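Matching sites in 3-oxoacyl-(acyl-carrier protein) synthase II from Thermus thermophilus, a protein that probably catalyses the condensation step of fatty acid elongation, adding a two-carbon unit from malonyl-ACP to a growing acyl chain (PDB 1J3N (chain A, 2.00 Å), residues Asp94-Gly99 and Gly149-Ser154), and in its relative 3-oxoacyl-[acyl-carrier-protein] synthase, mitochondrial from Arabidopsis thaliana (PDB 2IX4 (chain B, 1.95 Å), residues Glu112-Gly117 and Gly167-Asn172). Structure 2 is superposed on structure 1 by the backbone atoms of these residues (RMSD 0.51 Å); each is numbered along its deposited sequence.

Structure 1 (1J3N); sequences DPERVG and GFTGPS.
The Phe150 ring carries Val98 CG1 over one face: this methyl lies 3.4 Å from the centroid of the Phe150 ring, 13° off its normal, a CH-pi contact. CG1 is placed there by standing anti to the Val98 backbone N (chi1 178°). The ring of Tyr148 also meets that of Phe150. The contact joins the start of strand 98-103, in the mixed sheet of this thiolase-like fold, to the loop after helix 139-148. Pro95 packs by CB, 3.1 Å from Gly149 O. Its own carbonyl is gripped by the loop: Thr151 N donates to Pro95 O at 2.7 Å, the angle at the hydrogen 144° and the donor above the carbonyl plane. Thr151 OG1 sits between its backbone N and carbonyl carbon, a torsion that turns it to Glu96, 3.1 Å from Glu96 CA; it also makes a weak bond to Pro95 O. Leu279 of the second subunit packs on both Glu96 and Thr151, and Arg283 of that subunit bonds to Thr151 O, at the dimer interface.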
loop_
_atom_site.group_PDB
_atom_site.type_symbol
_atom_site.label_atom_id
_atom_site.label_comp_id
_atom_site.label_asym_id
_atom_site.label_seq_id
_atom_site.Cartn_x
_atom_site.Cartn_y
_atom_site.Cartn_z
ATOM N N ASP A 94 -0.931 -15.350 20.406
ATOM C CA ASP A 94 -0.444 -16.351 19.469
ATOM C C ASP A 94 0.125 -15.524 18.313
ATOM O O ASP A 94 -0.620 -14.908 17.550
ATOM C CB ASP A 94 -1.597 -17.246 19.003
ATOM C CG ASP A 94 -1.156 -18.285 18.001
ATOM O OD1 ASP A 94 -1.932 -19.226 17.740
ATOM O OD2 ASP A 94 -0.035 -18.158 17.465
ATOM N N PRO A 95 1.459 -15.492 18.181
ATOM C CA PRO A 95 2.126 -14.726 17.123
ATOM C C PRO A 95 1.636 -14.962 15.698
ATOM O O PRO A 95 1.700 -14.059 14.865
ATOM C CB PRO A 95 3.598 -15.091 17.312
ATOM C CG PRO A 95 3.532 -16.477 17.893
ATOM C CD PRO A 95 2.424 -16.346 18.897
ATOM N N GLU A 96 1.149 -16.167 15.417
ATOM C CA GLU A 96 0.661 -16.490 14.084
ATOM C C GLU A 96 -0.692 -15.862 13.805
ATOM O O GLU A 96 -1.111 -15.779 12.653
ATOM C CB GLU A 96 0.522 -18.004 13.898
ATOM C CG GLU A 96 1.802 -18.785 14.078
ATOM C CD GLU A 96 1.687 -20.198 13.537
ATOM O OE1 GLU A 96 0.643 -20.845 13.770
ATOM O OE2 GLU A 96 2.644 -20.663 12.881
ATOM N N ARG A 97 -1.368 -15.424 14.860
ATOM C CA ARG A 97 -2.695 -14.843 14.718
ATOM C C ARG A 97 -2.705 -13.327 14.839
ATOM O O ARG A 97 -3.768 -12.701 14.876
ATOM C CB ARG A 97 -3.632 -15.471 15.753
ATOM C CG ARG A 97 -3.718 -16.997 15.640
ATOM C CD ARG A 97 -4.222 -17.401 14.267
ATOM N NE ARG A 97 -5.512 -16.779 13.983
ATOM C CZ ARG A 97 -6.074 -16.724 12.779
ATOM N NH1 ARG A 97 -5.463 -17.254 11.724
ATOM N NH2 ARG A 97 -7.260 -16.147 12.635
ATOM N N VAL A 98 -1.514 -12.740 14.899
ATOM C CA VAL A 98 -1.387 -11.296 15.000
ATOM C C VAL A 98 -0.829 -10.735 13.705
ATOM O O VAL A 98 0.252 -11.125 13.261
ATOM C CB VAL A 98 -0.457 -10.875 16.147
ATOM C CG1 VAL A 98 -0.334 -9.355 16.171
ATOM C CG2 VAL A 98 -1.011 -11.371 17.473
ATOM N N GLY A 99 -1.581 -9.818 13.107
ATOM C CA GLY A 99 -1.155 -9.204 11.866
ATOM C C GLY A 99 -0.700 -7.779 12.090
ATOM O O GLY A 99 -0.912 -7.200 13.164
ATOM N N GLY A 149 7.606 -10.526 16.755
ATOM C CA GLY A 149 7.471 -11.887 16.265
ATOM C C GLY A 149 6.081 -12.237 15.760
ATOM O O GLY A 149 5.703 -13.408 15.752
ATOM N N PHE A 150 5.316 -11.227 15.347
ATOM C CA PHE A 150 3.967 -11.444 14.835
ATOM C C PHE A 150 4.089 -11.995 13.422
ATOM O O PHE A 150 4.575 -11.306 12.521
ATOM C CB PHE A 150 3.182 -10.128 14.810
ATOM C CG PHE A 150 3.011 -9.476 16.164
ATOM C CD1 PHE A 150 2.858 -10.242 17.315
ATOM C CD2 PHE A 150 2.916 -8.090 16.270
ATOM C CE1 PHE A 150 2.612 -9.654 18.545
ATOM C CE2 PHE A 150 2.667 -7.479 17.497
ATOM C CZ PHE A 150 2.513 -8.260 18.642
ATOM N N THR A 151 3.653 -13.235 13.215
ATOM C CA THR A 151 3.774 -13.852 11.899
ATOM C C THR A 151 2.481 -13.919 11.083
ATOM O O THR A 151 2.398 -14.651 10.085
ATOM C CB THR A 151 4.363 -15.273 12.007
ATOM O OG1 THR A 151 3.501 -16.080 12.812
ATOM C CG2 THR A 151 5.758 -15.229 12.643
ATOM N N GLY A 152 1.472 -13.176 11.523
ATOM C CA GLY A 152 0.225 -13.113 10.785
ATOM C C GLY A 152 0.474 -12.203 9.587
ATOM O O GLY A 152 1.553 -11.598 9.489
ATOM N N PRO A 153 -0.486 -12.071 8.659
ATOM C CA PRO A 153 -0.304 -11.207 7.484
ATOM C C PRO A 153 0.314 -9.843 7.819
ATOM O O PRO A 153 -0.091 -9.194 8.782
ATOM C CB PRO A 153 -1.722 -11.084 6.937
ATOM C CG PRO A 153 -2.287 -12.442 7.212
ATOM C CD PRO A 153 -1.812 -12.717 8.635
ATOM N N SER A 154 1.292 -9.422 7.022
ATOM C CA SER A 154 1.982 -8.148 7.219
ATOM C C SER A 154 1.899 -7.352 5.920
ATOM O O SER A 154 2.681 -7.577 4.994
ATOM C CB SER A 154 3.452 -8.402 7.587
ATOM O OG SER A 154 4.105 -7.213 7.996
#

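Structure 2 (2IX4); sequences EKERTG and GFQGPN.
Over one face of the Phe168 ring lies Thr116 CG2, 3.5 Å from the centroid of that ring and 7° off its normal, a CH-pi contact. With CG2 anti to the Thr116 backbone N, the hydroxyl is turned off the ring, and Thr116 OG1 donates to Glu112 O at 2.8 Å; Thr116 OG1 also bonds to Trp105 NE1. The Tyr166 ring also meets Phe168. Lys113 packs by CB, 3.3 Å from Gly167 O, and continues as an extended chain. Gln169 N donates to Lys113 O at 2.9 Å, nearly straight at 172°, from above the carbonyl plane. Gln169 CB lies 4.0 Å from Glu114 CA. The Gln169 amide folds back on its own segment: NE2 donates to Gly167 O at 3.2 Å and 168°, the acceptor lying in the amide plane, and it also bonds to Glu110. From the second subunit, Lys294 hydrogen-bonds Gln169 OE1 and forms a salt bridge with Glu114 OE2, Leu298 packs on both residues, and Arg302 bonds to Gln169 O.

Structure 1 against structure 2
Both sites keep the phenylalanine, Phe150(A) and Phe168(B), in place within the error, and both hold the bond from the loop nitrogen to the carbonyl of the first segment, Thr151(A) N to Pro95(A) O and Gln169(B) N to Lys113(B) O. The CA atoms that can be compared coincide. Val98(A) and Thr116(B) match almost atom for atom: CG1 of Val98(A) and CG2 of Thr116(B) are 0.4 Å apart after superposition, so both set a methyl on the ring, while CG2 of Val98(A) and OG1 of Thr116(B) are 0.2 Å apart. Thr116(B) thus has a hydroxyl at the place of a Val98(A) methyl, and it makes a 2.8 Å hydrogen bond from Thr116(B) OG1 to Glu112(B) O; Val98(A), with two methyls, cannot form it. At Pro95(A) and Lys113(B) the CB atoms coincide and each touches the facing glycine oxygen; beyond CB, neither CG and CD of Pro95(A) nor CG, CD, CE and NZ of Lys113(B) have counterparts in the other side chain, and the lysine probably brings a positive charge. Thr151(A) CG2 and Gln169(B) CG lie 0.3 Å apart, but OG1 of Thr151(A) and the amide OE1 and NE2 of Gln169(B) are unmatched: Gln169(B) NE2 bonds back to Gly167(B) O at 3.2 Å, whereas 4.5 Å separates Thr151(A) OG1 from Gly149(A) O, beyond bonding distance. Further along, the larger, likewise buried Asn172(B) stands at the position of Ser154(A). The carboxylates of Glu96(A) and Glu114(B) differ by about 60° about the last bond, the torsions before it alike; their CD atoms stand 0.9 Å apart after superposition, and the place of Glu96(A) OE2 is left.

Structure 2 (2IX4)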
loop_
_atom_site.group_PDB
_atom_site.type_symbol
_atom_site.label_atom_id
_atom_site.label_comp_id
_atom_site.label_asym_id
_atom_site.label_seq_id
_atom_site.Cartn_x
_atom_site.Cartn_y
_atom_site.Cartn_z
ATOM N N GLU B 112 -0.476 -17.496 19.266
ATOM C CA GLU B 112 -1.019 -16.138 19.319
ATOM C C GLU B 112 -0.248 -15.200 18.390
ATOM O O GLU B 112 -0.844 -14.356 17.716
ATOM C CB GLU B 112 -0.993 -15.602 20.759
ATOM C CG GLU B 112 -1.776 -16.443 21.774
ATOM C CD GLU B 112 -1.665 -15.927 23.207
ATOM O OE1 GLU B 112 -2.667 -16.026 23.949
ATOM O OE2 GLU B 112 -0.586 -15.434 23.604
ATOM N N LYS B 113 1.074 -15.362 18.363
ATOM C CA LYS B 113 1.972 -14.577 17.498
ATOM C C LYS B 113 1.630 -14.765 16.021
ATOM O O LYS B 113 1.620 -13.808 15.246
ATOM C CB LYS B 113 3.423 -15.001 17.722
ATOM C CG LYS B 113 4.088 -14.448 18.971
ATOM C CD LYS B 113 5.543 -14.896 19.004
ATOM C CE LYS B 113 6.324 -14.231 20.117
ATOM N NZ LYS B 113 7.771 -14.582 20.033
ATOM N N GLU B 114 1.353 -16.013 15.649
ATOM C CA GLU B 114 0.970 -16.370 14.282
ATOM C C GLU B 114 -0.404 -15.828 13.898
ATOM O O GLU B 114 -0.698 -15.660 12.710
ATOM C CB GLU B 114 0.993 -17.891 14.107
ATOM C CG GLU B 114 2.389 -18.492 14.022
ATOM C CD GLU B 114 2.381 -20.013 14.033
ATOM O OE1 GLU B 114 1.317 -20.623 13.779
ATOM O OE2 GLU B 114 3.447 -20.604 14.300
ATOM N N ARG B 115 -1.238 -15.557 14.899
ATOM C CA ARG B 115 -2.573 -14.994 14.667
ATOM C C ARG B 115 -2.611 -13.465 14.762
ATOM O O ARG B 115 -3.678 -12.858 14.653
ATOM C CB ARG B 115 -3.607 -15.630 15.608
ATOM C CG ARG B 115 -3.957 -17.084 15.273
ATOM C CD ARG B 115 -4.541 -17.222 13.859
ATOM N NE ARG B 115 -5.905 -16.706 13.760
ATOM C CZ ARG B 115 -6.573 -16.540 12.620
ATOM N NH1 ARG B 115 -6.006 -16.837 11.458
ATOM N NH2 ARG B 115 -7.813 -16.071 12.638
ATOM N N THR B 116 -1.441 -12.856 14.954
ATOM C CA THR B 116 -1.305 -11.399 15.014
ATOM C C THR B 116 -0.564 -10.869 13.790
ATOM O O THR B 116 0.557 -11.284 13.507
ATOM C CB THR B 116 -0.551 -10.956 16.287
ATOM O OG1 THR B 116 -1.163 -11.553 17.437
ATOM C CG2 THR B 116 -0.565 -9.428 16.432
ATOM N N GLY B 117 -1.192 -9.944 13.072
ATOM C CA GLY B 117 -0.564 -9.317 11.915
ATOM C C GLY B 117 -0.310 -7.829 12.093
ATOM O O GLY B 117 -0.614 -7.245 13.141
ATOM N N GLY B 167 7.516 -10.519 16.866
ATOM C CA GLY B 167 7.379 -11.879 16.356
ATOM C C GLY B 167 6.006 -12.138 15.768
ATOM O O GLY B 167 5.510 -13.261 15.818
ATOM N N PHE B 168 5.397 -11.096 15.210
ATOM C CA PHE B 168 4.045 -11.197 14.666
ATOM C C PHE B 168 4.067 -11.803 13.267
ATOM O O PHE B 168 4.638 -11.220 12.338
ATOM C CB PHE B 168 3.347 -9.827 14.671
ATOM C CG PHE B 168 3.045 -9.291 16.053
ATOM C CD1 PHE B 168 2.874 -7.925 16.253
ATOM C CD2 PHE B 168 2.936 -10.147 17.152
ATOM C CE1 PHE B 168 2.588 -7.415 17.521
ATOM C CE2 PHE B 168 2.655 -9.647 18.426
ATOM C CZ PHE B 168 2.480 -8.277 18.610
ATOM N N GLN B 169 3.437 -12.969 13.124
ATOM C CA GLN B 169 3.530 -13.762 11.895
ATOM C C GLN B 169 2.201 -13.903 11.146
ATOM O O GLN B 169 2.076 -14.729 10.236
ATOM C CB GLN B 169 4.139 -15.135 12.191
ATOM C CG GLN B 169 5.553 -15.065 12.752
ATOM C CD GLN B 169 5.949 -16.323 13.495
ATOM O OE1 GLN B 169 6.161 -17.370 12.891
ATOM N NE2 GLN B 169 6.060 -16.222 14.815
ATOM N N GLY B 170 1.219 -13.091 11.530
ATOM C CA GLY B 170 -0.014 -12.956 10.764
ATOM C C GLY B 170 0.250 -12.112 9.532
ATOM O O GLY B 170 1.410 -11.833 9.213
ATOM N N PRO B 171 -0.817 -11.689 8.828
ATOM C CA PRO B 171 -0.641 -10.861 7.631
ATOM C C PRO B 171 0.306 -9.677 7.863
ATOM O O PRO B 171 0.124 -8.909 8.811
ATOM C CB PRO B 171 -2.060 -10.368 7.334
ATOM C CG PRO B 171 -2.947 -11.417 7.894
ATOM C CD PRO B 171 -2.239 -11.962 9.109
ATOM N N ASN B 172 1.323 -9.572 7.008
ATOM C CA ASN B 172 2.280 -8.470 7.016
ATOM C C ASN B 172 1.949 -7.614 5.798
ATOM O O ASN B 172 2.234 -7.999 4.663
ATOM C CB ASN B 172 3.712 -9.026 6.953
ATOM C CG ASN B 172 4.792 -7.941 6.972
ATOM O OD1 ASN B 172 4.546 -6.778 6.659
ATOM N ND2 ASN B 172 6.010 -8.341 7.323
#